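Local coordinates for transglutaminase-like domain-containing protein (Streptococcus suis, PDB 4XZ7) that probably catalyses transglutaminase reactions, in which protein glutamine side chains are linked to amines, and serves the bacterium as a virulence factor that counteracts phagocytosis, at residues R214-K218 with F331-E336; V217-V221 with T270-F275; L280-V285 with T297-Y301; P294-A298 with I309-I315; S338-A344 with N353-S359. All coordinates share one frame; numbering follows the deposited sequence.

Contact 1: R214-K218 with F331-E336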
# COMPACT_ATOMS: atom_id res chain seq x y z
N ARG B 214 -3.76 26.99 -32.35
CA ARG B 214 -2.43 27.13 -31.77
C ARG B 214 -2.45 27.95 -30.49
O ARG B 214 -1.81 27.60 -29.50
CB ARG B 214 -1.48 27.77 -32.79
CG ARG B 214 -0.02 27.63 -32.43
CD ARG B 214 0.84 28.04 -33.61
NE ARG B 214 2.26 28.02 -33.28
CZ ARG B 214 3.01 29.12 -33.12
NH1 ARG B 214 2.48 30.33 -33.29
NH2 ARG B 214 4.30 28.99 -32.81
N ASP B 215 -3.21 29.05 -30.50
CA ASP B 215 -3.25 29.91 -29.33
C ASP B 215 -4.07 29.28 -28.21
O ASP B 215 -3.84 29.57 -27.04
CB ASP B 215 -3.79 31.29 -29.69
CG ASP B 215 -2.74 32.16 -30.37
OD1 ASP B 215 -1.54 31.98 -30.08
OD2 ASP B 215 -3.10 33.02 -31.20
N LYS B 216 -5.02 28.42 -28.58
CA LYS B 216 -5.76 27.66 -27.57
C LYS B 216 -4.79 26.78 -26.81
O LYS B 216 -4.73 26.82 -25.57
CB LYS B 216 -6.87 26.83 -28.21
CG LYS B 216 -7.86 27.66 -29.04
CD LYS B 216 -9.11 26.87 -29.41
CE LYS B 216 -9.91 27.59 -30.49
NZ LYS B 216 -11.10 26.78 -30.90
N VAL B 217 -4.01 26.00 -27.56
CA VAL B 217 -2.97 25.14 -26.96
C VAL B 217 -2.04 25.95 -26.06
O VAL B 217 -1.84 25.60 -24.88
CB VAL B 217 -2.12 24.42 -28.04
CG1 VAL B 217 -0.97 23.68 -27.38
CG2 VAL B 217 -2.96 23.46 -28.85
N LYS B 218 -1.48 27.02 -26.62
CA LYS B 218 -0.54 27.88 -25.91
C LYS B 218 -1.14 28.32 -24.57
O LYS B 218 -0.54 28.13 -23.50
CB LYS B 218 -0.18 29.09 -26.79
CG LYS B 218 1.05 29.88 -26.36
CD LYS B 218 1.13 31.23 -27.11
CE LYS B 218 1.17 31.06 -28.63
NZ LYS B 218 2.51 30.64 -29.15
N PHE B 331 8.70 30.93 -34.59
CA PHE B 331 8.66 31.26 -33.18
C PHE B 331 7.57 30.51 -32.44
O PHE B 331 6.41 30.49 -32.87
CB PHE B 331 8.47 32.77 -32.99
CG PHE B 331 8.59 33.22 -31.55
CD1 PHE B 331 9.72 32.91 -30.81
CD2 PHE B 331 7.58 33.96 -30.96
CE1 PHE B 331 9.83 33.32 -29.48
CE2 PHE B 331 7.69 34.38 -29.64
CZ PHE B 331 8.82 34.06 -28.90
N SER B 332 7.95 29.89 -31.33
CA SER B 332 7.01 29.27 -30.42
C SER B 332 7.42 29.60 -28.99
O SER B 332 8.61 29.68 -28.69
CB SER B 332 6.96 27.74 -30.63
OG SER B 332 6.25 27.11 -29.57
N THR B 333 6.43 29.80 -28.12
CA THR B 333 6.71 30.04 -26.72
C THR B 333 6.27 28.86 -25.87
O THR B 333 6.21 28.97 -24.64
CB THR B 333 6.00 31.32 -26.19
OG1 THR B 333 4.58 31.15 -26.25
CG2 THR B 333 6.42 32.56 -26.99
N ILE B 334 5.95 27.74 -26.51
CA ILE B 334 5.70 26.49 -25.78
C ILE B 334 6.45 25.31 -26.41
O ILE B 334 6.09 24.14 -26.22
CB ILE B 334 4.18 26.12 -25.68
CG1 ILE B 334 3.59 25.77 -27.05
CG2 ILE B 334 3.39 27.24 -24.99
CD1 ILE B 334 3.23 26.95 -27.87
N GLY B 335 7.51 25.62 -27.16
CA GLY B 335 8.42 24.61 -27.68
C GLY B 335 7.81 23.63 -28.67
O GLY B 335 8.31 22.51 -28.81
N GLU B 336 6.75 24.05 -29.36
CA GLU B 336 6.09 23.24 -30.38
C GLU B 336 7.08 22.50 -31.28
O GLU B 336 7.97 23.11 -31.88
CB GLU B 336 5.17 24.15 -31.22
CG GLU B 336 4.70 23.56 -32.55
CD GLU B 336 3.71 24.47 -33.29
OE1 GLU B 336 2.91 25.18 -32.64
OE2 GLU B 336 3.74 24.47 -34.54
O HOH W 1 4.77 32.51 -34.12
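Arg214 reaches off the helix to the loop 331-336 and grips it at two places with neighbouring nitrogens of one flat group. With CG anti to the backbone N (chi1 -165°) and the chain extended from CG to NE, the guanidinium meets the loop at its edge. NE donates to Glu336 OE1 at 3.0 Å, a salt bridge in which the carboxylate stands almost perpendicular to the guanidinium and is met on its syn side but well out of its plane. NH2 donates to Phe331 O at 2.6 Å. Tyr302 OH gives Glu336 OE1 a second hydrogen bond, so the carboxylate is steadied from the sheet as well.

The loop owes part of its shape to an ST turn: Ser332 OG accepts from Ile334 N and also from Glu336 N, each at 3.1 Å. The curl turns Ile334 toward helix 213-227 of the transglutaminase-like core. Here the packing is tight, for the buried Ile334 lays CG2 across Lys218 CG at 3.8 Å. A lysine suits this edge because its methylenes cover the isoleucine; bends at chi3 and chi4 then fold the chain back, and the amine lies over a face of the Arg214 guanidinium, near Thr333 OG1. The other side is looser and wetter. Thr333 and Phe331 are exposed, and a water accepts from Arg214 NH1 while donating to Phe331 O at 2.9 Å.

Contact 2: V217-V221 with T270-F275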
# COMPACT_ATOMS: atom_id res chain seq x y z
N VAL B 217 -4.01 26.00 -27.56
CA VAL B 217 -2.97 25.14 -26.96
C VAL B 217 -2.04 25.95 -26.06
O VAL B 217 -1.84 25.60 -24.88
CB VAL B 217 -2.12 24.42 -28.04
CG1 VAL B 217 -0.97 23.68 -27.38
CG2 VAL B 217 -2.96 23.46 -28.85
N LYS B 218 -1.48 27.02 -26.62
CA LYS B 218 -0.54 27.88 -25.91
C LYS B 218 -1.14 28.32 -24.57
O LYS B 218 -0.54 28.13 -23.50
CB LYS B 218 -0.18 29.09 -26.79
CG LYS B 218 1.05 29.88 -26.36
CD LYS B 218 1.13 31.23 -27.11
CE LYS B 218 1.17 31.06 -28.63
NZ LYS B 218 2.51 30.64 -29.15
N ALA B 219 -2.35 28.85 -24.64
CA ALA B 219 -3.05 29.36 -23.47
C ALA B 219 -3.26 28.28 -22.40
O ALA B 219 -2.98 28.50 -21.21
CB ALA B 219 -4.38 29.95 -23.88
N PHE B 220 -3.77 27.11 -22.80
CA PHE B 220 -4.03 26.07 -21.80
C PHE B 220 -2.73 25.56 -21.14
O PHE B 220 -2.63 25.46 -19.91
CB PHE B 220 -4.79 24.90 -22.40
CG PHE B 220 -5.15 23.86 -21.39
CD1 PHE B 220 -6.21 24.07 -20.52
CD2 PHE B 220 -4.40 22.70 -21.27
CE1 PHE B 220 -6.53 23.12 -19.57
CE2 PHE B 220 -4.71 21.75 -20.32
CZ PHE B 220 -5.77 21.96 -19.46
N VAL B 221 -1.76 25.22 -21.98
CA VAL B 221 -0.46 24.72 -21.56
C VAL B 221 0.19 25.68 -20.56
O VAL B 221 0.64 25.26 -19.49
CB VAL B 221 0.46 24.52 -22.77
CG1 VAL B 221 1.90 24.31 -22.33
CG2 VAL B 221 -0.01 23.34 -23.59
N THR B 270 -3.58 15.28 -18.53
CA THR B 270 -4.57 16.33 -18.35
C THR B 270 -4.67 17.19 -19.62
O THR B 270 -5.76 17.57 -20.04
CB THR B 270 -4.23 17.22 -17.15
OG1 THR B 270 -4.24 16.42 -15.97
CG2 THR B 270 -5.25 18.37 -17.00
N ALA B 271 -3.52 17.48 -20.23
CA ALA B 271 -3.52 18.28 -21.45
C ALA B 271 -4.19 17.54 -22.60
O ALA B 271 -4.96 18.14 -23.34
CB ALA B 271 -2.09 18.67 -21.83
N ALA B 272 -3.92 16.25 -22.75
CA ALA B 272 -4.49 15.49 -23.86
C ALA B 272 -6.00 15.46 -23.70
O ALA B 272 -6.74 15.69 -24.68
CB ALA B 272 -3.92 14.09 -23.92
N ARG B 273 -6.45 15.19 -22.47
CA ARG B 273 -7.89 15.17 -22.20
C ARG B 273 -8.51 16.52 -22.55
O ARG B 273 -9.48 16.58 -23.30
CB ARG B 273 -8.18 14.82 -20.74
CG ARG B 273 -9.66 14.62 -20.44
CD ARG B 273 -10.18 13.30 -20.99
NE ARG B 273 -11.58 13.08 -20.62
CZ ARG B 273 -12.37 12.20 -21.22
NH1 ARG B 273 -11.90 11.45 -22.21
NH2 ARG B 273 -13.63 12.07 -20.85
N ALA B 274 -7.92 17.60 -22.03
CA ALA B 274 -8.39 18.96 -22.32
C ALA B 274 -8.43 19.31 -23.82
O ALA B 274 -9.36 19.96 -24.28
CB ALA B 274 -7.52 19.95 -21.60
N PHE B 275 -7.42 18.89 -24.57
CA PHE B 275 -7.34 19.20 -25.99
C PHE B 275 -8.41 18.45 -26.79
O PHE B 275 -8.93 18.97 -27.78
CB PHE B 275 -5.96 18.86 -26.54
CG PHE B 275 -4.87 19.76 -26.01
CD1 PHE B 275 -5.15 21.05 -25.60
CD2 PHE B 275 -3.56 19.31 -25.93
CE1 PHE B 275 -4.15 21.88 -25.12
CE2 PHE B 275 -2.54 20.14 -25.45
CZ PHE B 275 -2.85 21.42 -25.04
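Phe220 is one of two large bumps in this interface, the one that acts as a knob, dropping into a hollow on the other helix lined by Thr270, Ala271, Ala274 and Phe275. Setting CG anti to the backbone N (chi1 -176°) sends the ring straight across the gap. The floor of the hollow is made by small residues: Ala274 CB lies over one face of the Phe220 ring as a CH-pi contact, 3.4 Å from CZ, and Ala271 CA comes within 3.8 Å of CE2. Alanine suits this floor because its single methyl lets the ring come down close to the helix.

Segments 217-221 and 270-275, on helices 213-227 and 264-277, run roughly antiparallel at 139° with their axes 11.1 Å apart, a wide spacing that two phenylalanines span within the helical part of the transglutaminase-like fold. Phe275 returns the gesture. Its CZ pushes between two valines one turn apart, touching Val217 CG1 at 3.8 Å and Val221 CG2 at 3.7 Å; Val221 meets the ring at its edge, whereas CG2 of Val217 lies over a face. The two aromatic rings are tilted obliquely, Phe220 CD2 standing 3.9 Å from Phe275 CE1. Leu201 and Ser205 of helix 188-205 close on Phe220 from outside the pair.

Contact 3: L280-V285 with T297-Y301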
# COMPACT_ATOMS: atom_id res chain seq x y z
N LEU B 280 -9.31 19.30 -30.33
CA LEU B 280 -7.95 19.18 -30.82
C LEU B 280 -7.42 17.76 -30.57
O LEU B 280 -6.90 17.48 -29.49
CB LEU B 280 -7.04 20.21 -30.15
CG LEU B 280 -6.92 21.65 -30.67
CD1 LEU B 280 -7.90 21.94 -31.79
CD2 LEU B 280 -7.08 22.64 -29.51
N PRO B 281 -7.59 16.86 -31.56
CA PRO B 281 -7.17 15.45 -31.43
C PRO B 281 -5.83 15.29 -30.74
O PRO B 281 -4.83 15.84 -31.22
CB PRO B 281 -7.10 14.97 -32.87
CG PRO B 281 -8.22 15.76 -33.55
CD PRO B 281 -8.18 17.13 -32.89
N ALA B 282 -5.81 14.58 -29.61
CA ALA B 282 -4.60 14.49 -28.79
C ALA B 282 -4.42 13.11 -28.15
O ALA B 282 -5.39 12.40 -27.88
CB ALA B 282 -4.62 15.57 -27.72
N TYR B 283 -3.17 12.74 -27.92
CA TYR B 283 -2.90 11.55 -27.11
C TYR B 283 -1.56 11.75 -26.42
O TYR B 283 -0.82 12.69 -26.73
CB TYR B 283 -2.93 10.25 -27.95
CG TYR B 283 -1.81 10.04 -28.98
CD1 TYR B 283 -0.90 9.00 -28.84
CD2 TYR B 283 -1.69 10.87 -30.10
CE1 TYR B 283 0.11 8.78 -29.77
CE2 TYR B 283 -0.67 10.66 -31.04
CZ TYR B 283 0.23 9.62 -30.85
OH TYR B 283 1.25 9.38 -31.76
N VAL B 284 -1.28 10.88 -25.46
CA VAL B 284 -0.06 10.98 -24.67
C VAL B 284 1.05 10.11 -25.25
O VAL B 284 0.85 8.94 -25.57
CB VAL B 284 -0.32 10.55 -23.20
CG1 VAL B 284 0.94 10.60 -22.39
CG2 VAL B 284 -1.38 11.44 -22.57
N VAL B 285 2.24 10.68 -25.37
CA VAL B 285 3.39 9.92 -25.84
C VAL B 285 4.56 9.97 -24.86
O VAL B 285 4.64 10.88 -24.02
CB VAL B 285 3.87 10.41 -27.21
CG1 VAL B 285 2.83 10.08 -28.31
CG2 VAL B 285 4.17 11.91 -27.17
N THR B 297 5.03 13.70 -23.27
CA THR B 297 4.47 14.91 -23.85
C THR B 297 3.10 14.58 -24.46
O THR B 297 2.74 13.40 -24.52
CB THR B 297 5.38 15.50 -24.97
OG1 THR B 297 5.54 14.53 -26.02
CG2 THR B 297 6.76 15.90 -24.43
N ALA B 298 2.36 15.58 -24.92
CA ALA B 298 1.17 15.28 -25.71
C ALA B 298 1.46 15.47 -27.19
O ALA B 298 2.31 16.27 -27.57
CB ALA B 298 0.00 16.16 -25.31
N ARG B 299 0.77 14.70 -28.01
CA ARG B 299 0.68 14.96 -29.44
C ARG B 299 -0.70 15.51 -29.68
O ARG B 299 -1.68 14.93 -29.19
CB ARG B 299 0.92 13.71 -30.24
CG ARG B 299 2.37 13.35 -30.34
CD ARG B 299 2.76 13.18 -31.78
NE ARG B 299 3.69 14.19 -32.21
CZ ARG B 299 3.99 14.46 -33.47
NH1 ARG B 299 4.86 15.41 -33.73
NH2 ARG B 299 3.41 13.80 -34.47
N VAL B 300 -0.78 16.64 -30.39
CA VAL B 300 -2.03 17.35 -30.61
C VAL B 300 -2.17 17.71 -32.08
O VAL B 300 -1.19 18.11 -32.71
CB VAL B 300 -2.12 18.66 -29.80
CG1 VAL B 300 -3.57 19.05 -29.57
CG2 VAL B 300 -1.41 18.52 -28.48
N TYR B 301 -3.37 17.60 -32.62
CA TYR B 301 -3.58 17.95 -34.01
C TYR B 301 -4.12 19.37 -34.14
O TYR B 301 -5.18 19.67 -33.61
CB TYR B 301 -4.53 16.97 -34.69
CG TYR B 301 -4.72 17.22 -36.17
CD1 TYR B 301 -3.77 16.79 -37.09
CD2 TYR B 301 -5.83 17.89 -36.64
CE1 TYR B 301 -3.93 17.02 -38.45
CE2 TYR B 301 -6.01 18.13 -38.01
CZ TYR B 301 -5.05 17.69 -38.91
OH TYR B 301 -5.20 17.91 -40.26
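Arg299, Val285 and Tyr301 bury the most surface where these two strands lie side by side. Arg299 rises on the same face as its hydrogen-bonded partner Tyr283, and the two side chains run alongside each other in the same direction, Arg299 CB touching Tyr283 CE2 at 3.5 Å. CB and the start of the chain lie against the ring before bends at chi2 and chi3 carry the guanidinium off to Thr308 and Glu362; the tyrosine hydroxyl also goes to Glu362. Between the backbones, Arg299 N donates to Tyr283 O and Tyr283 N to Arg299 O, both at 2.9 Å.

Val285 fills the next place on that face. Its CG1 reaches back to Arg299 CG at 3.9 Å; its CG2, placed between the backbone N and carbonyl carbon by a chi1 of -69°, abuts Thr297 OG1 at 3.2 Å, a buried hydroxyl for which the model holds no hydrogen-bonding partner. Beta-branched residues suit such extended chain well.

At the far end Tyr301 N donates to Pro281 O at 2.7 Å, and Tyr301 CB packs on Pro281 CB at 3.7 Å. Proline, lacking an N-H, fits just ahead of the regular pairing. The whole is a twisted antiparallel beta hairpin at the heart of the transglutaminase-like sheet.

Contact 4: P294-A298 with I309-I315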
# COMPACT_ATOMS: atom_id res chain seq x y z
N PRO B 294 14.05 9.83 -19.51
CA PRO B 294 12.72 9.47 -20.00
C PRO B 294 11.69 10.59 -19.73
O PRO B 294 11.68 11.18 -18.65
CB PRO B 294 12.39 8.20 -19.20
CG PRO B 294 13.75 7.66 -18.75
CD PRO B 294 14.52 8.90 -18.47
N HIS B 295 10.84 10.87 -20.71
CA HIS B 295 9.94 12.00 -20.61
C HIS B 295 8.62 11.68 -21.30
O HIS B 295 8.50 10.66 -22.00
CB HIS B 295 10.60 13.25 -21.21
CG HIS B 295 9.91 14.54 -20.84
ND1 HIS B 295 9.81 14.99 -19.54
CD2 HIS B 295 9.30 15.47 -21.61
CE1 HIS B 295 9.17 16.14 -19.53
NE2 HIS B 295 8.84 16.45 -20.77
N ALA B 296 7.64 12.55 -21.10
CA ALA B 296 6.32 12.39 -21.71
C ALA B 296 5.76 13.72 -22.16
O ALA B 296 5.99 14.75 -21.52
CB ALA B 296 5.37 11.71 -20.75
N THR B 297 5.03 13.70 -23.27
CA THR B 297 4.47 14.91 -23.85
C THR B 297 3.10 14.58 -24.46
O THR B 297 2.74 13.40 -24.52
CB THR B 297 5.38 15.50 -24.97
OG1 THR B 297 5.54 14.53 -26.02
CG2 THR B 297 6.76 15.90 -24.43
N ALA B 298 2.36 15.58 -24.92
CA ALA B 298 1.17 15.28 -25.71
C ALA B 298 1.46 15.47 -27.19
O ALA B 298 2.31 16.27 -27.57
CB ALA B 298 0.00 16.16 -25.31
N ILE B 309 3.73 18.69 -28.10
CA ILE B 309 3.59 19.73 -27.09
C ILE B 309 4.09 19.23 -25.73
O ILE B 309 3.51 18.30 -25.15
CB ILE B 309 2.13 20.17 -26.95
CG1 ILE B 309 1.58 20.60 -28.31
CG2 ILE B 309 2.02 21.30 -25.92
CD1 ILE B 309 2.25 21.86 -28.86
N ASP B 310 5.20 19.83 -25.28
CA ASP B 310 5.80 19.57 -23.96
C ASP B 310 5.27 20.58 -22.95
O ASP B 310 5.64 21.76 -22.99
CB ASP B 310 7.33 19.67 -24.03
CG ASP B 310 8.02 19.04 -22.83
OD1 ASP B 310 9.22 18.72 -22.97
OD2 ASP B 310 7.39 18.85 -21.76
N GLY B 311 4.40 20.13 -22.05
CA GLY B 311 3.77 21.02 -21.10
C GLY B 311 4.64 21.29 -19.89
O GLY B 311 4.26 22.03 -18.98
N THR B 312 5.82 20.68 -19.88
CA THR B 312 6.75 20.88 -18.78
C THR B 312 8.13 21.28 -19.32
O THR B 312 9.15 20.64 -19.03
CB THR B 312 6.85 19.61 -17.90
OG1 THR B 312 7.17 18.48 -18.72
CG2 THR B 312 5.51 19.32 -17.22
N GLY B 313 8.17 22.36 -20.09
CA GLY B 313 9.37 22.78 -20.77
C GLY B 313 10.36 23.58 -19.94
O GLY B 313 11.23 24.24 -20.49
N PHE B 314 10.23 23.50 -18.61
CA PHE B 314 11.03 24.29 -17.67
C PHE B 314 12.00 23.45 -16.84
O PHE B 314 12.71 23.97 -15.97
CB PHE B 314 10.09 25.04 -16.71
CG PHE B 314 8.99 24.18 -16.17
CD1 PHE B 314 9.26 23.18 -15.26
CD2 PHE B 314 7.69 24.35 -16.60
CE1 PHE B 314 8.26 22.37 -14.79
CE2 PHE B 314 6.67 23.54 -16.12
CZ PHE B 314 6.95 22.56 -15.22
N ILE B 315 12.02 22.15 -17.08
CA ILE B 315 12.82 21.23 -16.27
C ILE B 315 14.33 21.37 -16.49
O ILE B 315 15.11 21.39 -15.54
CB ILE B 315 12.43 19.79 -16.56
CG1 ILE B 315 10.98 19.58 -16.17
CG2 ILE B 315 13.36 18.82 -15.83
CD1 ILE B 315 10.38 18.33 -16.73
O HOH W 2 5.18 17.04 -20.32
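His295 and Asp310 both carry CG anti to the backbone N (chi1 -165° and -164°), and these torsions swing imidazole and carboxylate into each other across the end of the strand pair. They form a His-carboxylate hydrogen bond, and with Cys264 packed beside the histidine the trio is consistent with the Cys-His-Asp triad of the papain-like transglutaminase fold. His295 NE2 donates to Asp310 OD2 at 3.0 Å, nearly straight at 175°. The oxygen lies in the ring plane, but the histidine comes from above the carboxylate plane, on the syn side.

Asp310 is itself held by several bonds. Thr312 N donates to the same OD2 at 3.1 Å, closing an Asx turn, and approaches from the face of the carboxylate opposite to the histidine. OD1 takes a hydrogen bond from Tyr339. Aspartate's short side chain lets OD2 reach back to the N-H two residues on while still facing the histidine.

Ahead of the turn, Ala298 and Ile309 make a hydrogen-bonded antiparallel pair, Ile309 N reaching Ala298 O at 2.9 Å. On strand 294-302, Thr297 CG2 rests 3.7 Å from Asp310 CG. Ile315 CD1 comes within 3.8 Å of His295 CE1. A water donates to Ala296 O at 2.7 Å and accepts from Thr312 OG1 at 2.9 Å.

Contact 5: S338-A344 with N353-S359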
# COMPACT_ATOMS: atom_id res chain seq x y z
N SER B 338 9.64 20.38 -30.89
CA SER B 338 11.07 20.45 -30.67
C SER B 338 11.68 19.05 -30.53
O SER B 338 12.89 18.90 -30.34
CB SER B 338 11.38 21.28 -29.43
OG SER B 338 10.98 20.59 -28.26
N TYR B 339 10.82 18.03 -30.62
CA TYR B 339 11.27 16.64 -30.53
C TYR B 339 11.43 15.98 -31.89
O TYR B 339 10.66 16.24 -32.81
CB TYR B 339 10.28 15.82 -29.69
CG TYR B 339 10.43 16.06 -28.22
CD1 TYR B 339 11.23 15.24 -27.43
CD2 TYR B 339 9.78 17.13 -27.60
CE1 TYR B 339 11.37 15.47 -26.08
CE2 TYR B 339 9.91 17.37 -26.25
CZ TYR B 339 10.70 16.54 -25.49
OH TYR B 339 10.82 16.79 -24.14
N ASP B 340 12.42 15.10 -32.00
CA ASP B 340 12.45 14.17 -33.12
C ASP B 340 11.39 13.12 -32.86
O ASP B 340 11.03 12.87 -31.72
CB ASP B 340 13.83 13.52 -33.27
CG ASP B 340 14.87 14.49 -33.77
OD1 ASP B 340 14.50 15.42 -34.51
OD2 ASP B 340 16.05 14.32 -33.42
N VAL B 341 10.86 12.52 -33.92
CA VAL B 341 9.85 11.50 -33.73
C VAL B 341 10.38 10.14 -34.13
O VAL B 341 11.12 10.00 -35.10
CB VAL B 341 8.58 11.80 -34.51
CG1 VAL B 341 7.97 13.08 -34.00
CG2 VAL B 341 8.91 11.90 -36.00
N VAL B 342 10.00 9.14 -33.34
CA VAL B 342 10.39 7.76 -33.59
C VAL B 342 9.10 7.00 -33.79
O VAL B 342 8.17 7.16 -33.01
CB VAL B 342 11.21 7.17 -32.42
CG1 VAL B 342 11.29 5.65 -32.50
CG2 VAL B 342 12.58 7.79 -32.38
N GLU B 343 9.04 6.18 -34.84
CA GLU B 343 7.81 5.44 -35.13
C GLU B 343 7.64 4.25 -34.20
O GLU B 343 8.59 3.52 -33.94
CB GLU B 343 7.80 4.97 -36.58
CG GLU B 343 6.45 4.47 -37.00
CD GLU B 343 5.43 5.58 -37.02
OE1 GLU B 343 5.82 6.72 -37.33
OE2 GLU B 343 4.25 5.32 -36.72
N ALA B 344 6.42 4.07 -33.70
CA ALA B 344 6.08 2.94 -32.84
C ALA B 344 6.50 1.62 -33.48
O ALA B 344 6.15 1.34 -34.63
CB ALA B 344 4.58 2.92 -32.53
N ASN B 353 15.99 13.36 -27.05
CA ASN B 353 15.11 14.24 -27.82
C ASN B 353 14.27 13.52 -28.88
O ASN B 353 14.18 13.97 -30.02
CB ASN B 353 15.91 15.36 -28.48
CG ASN B 353 15.06 16.56 -28.84
OD1 ASN B 353 14.07 16.85 -28.16
ND2 ASN B 353 15.41 17.25 -29.91
N TYR B 354 13.64 12.41 -28.48
CA TYR B 354 12.61 11.80 -29.30
C TYR B 354 11.35 11.54 -28.49
O TYR B 354 11.40 11.36 -27.28
CB TYR B 354 13.09 10.49 -29.94
CG TYR B 354 13.38 9.39 -28.94
CD1 TYR B 354 12.39 8.48 -28.58
CD2 TYR B 354 14.63 9.28 -28.35
CE1 TYR B 354 12.65 7.47 -27.64
CE2 TYR B 354 14.90 8.28 -27.42
CZ TYR B 354 13.91 7.37 -27.08
OH TYR B 354 14.18 6.39 -26.16
N MET B 355 10.22 11.53 -29.19
CA MET B 355 8.96 11.01 -28.68
C MET B 355 8.54 9.86 -29.58
O MET B 355 8.65 9.96 -30.81
CB MET B 355 7.88 12.10 -28.65
CG MET B 355 8.07 13.08 -27.49
SD MET B 355 7.83 12.22 -25.92
CE MET B 355 9.03 13.00 -24.85
N ILE B 356 8.10 8.76 -28.98
CA ILE B 356 7.65 7.60 -29.73
C ILE B 356 6.19 7.76 -30.15
O ILE B 356 5.29 7.62 -29.33
CB ILE B 356 7.84 6.30 -28.91
CG1 ILE B 356 9.32 6.13 -28.54
CG2 ILE B 356 7.31 5.09 -29.68
CD1 ILE B 356 9.65 4.90 -27.71
N ILE B 357 5.96 8.07 -31.41
CA ILE B 357 4.61 8.35 -31.88
C ILE B 357 4.03 7.18 -32.67
O ILE B 357 4.76 6.27 -33.05
CB ILE B 357 4.57 9.63 -32.74
CG1 ILE B 357 5.07 9.34 -34.15
CG2 ILE B 357 5.41 10.74 -32.11
CD1 ILE B 357 4.81 10.48 -35.13
N ASP B 358 2.73 7.21 -32.91
CA ASP B 358 2.08 6.18 -33.71
C ASP B 358 1.30 6.83 -34.87
O ASP B 358 0.18 7.32 -34.69
CB ASP B 358 1.16 5.31 -32.83
CG ASP B 358 0.29 4.32 -33.63
OD1 ASP B 358 0.57 4.05 -34.82
OD2 ASP B 358 -0.68 3.81 -33.04
N SER B 359 1.90 6.83 -36.05
CA SER B 359 1.38 7.60 -37.17
C SER B 359 0.05 7.06 -37.68
O SER B 359 -0.77 7.82 -38.19
CB SER B 359 2.41 7.62 -38.31
OG SER B 359 3.69 8.01 -37.83
O HOH W 3 13.08 19.03 -27.18
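Asn353 opens the pairing by turning its amide onto the neighbouring strand's lead-in: ND2 donates to Ser338 O at 3.0 Å. Its OD1 stands over one face of the Tyr339 ring and takes a hydrogen bond from a water above the ring centre. Tyr354 follows, its CB against Val342 CG2 at 3.7 Å. Met355 covers the opposite face of Tyr339; bends at chi2 and chi3 wrap the flexible chain along the ring. CG makes a CH-pi contact, CE packs on Tyr339 CE1 at 3.6 Å, and SD stands above the face, 5.0 Å from the centroid, a distant Met-aromatic contact. Backbone bonds grip Met355 on both sides, N by Asp340 O and O by Val342 N.

Ile356 turns to the Val342 face, whereas Ile357 packs CG2 on Val341 CG1 at 3.9 Å. After Asp358, the N-cap, Ser359 holds the Glu343 carboxylate, mainly by a straight bond from its backbone N to OE2 at 2.9 Å; its OG also donates to OE1 at an unusually short 2.5 Å.

Strand 340-343, one of the two edge strands of the sheet within this chain, runs parallel to 354-357. The latter lies antiparallel to strand 282-288, whose Tyr283 OH bonds to Asp358 N where the chain enters helix 359-365.

Overall arrangement
After the N-terminal part of the chain, with its two mixed sheets, helix 213-227 begins the region that all five contacts share. From that helix contact 2 closes the first loop, onto helix 264-277, and contact 1 the widest, onto 331-336; the two share Val217 and Lys218. Inside the wide loop fall contact 3, the hairpin that follows helix 264-277, and contact 4, which starts on the strand where contact 3 ends. Phe275 joins contacts 2 and 3 by packing on Val300. Contact 5 opens only after contact 1 has closed, adding two more strands; Tyr339 and Met355 tie it back to contacts 4 and 3, across the common sheet.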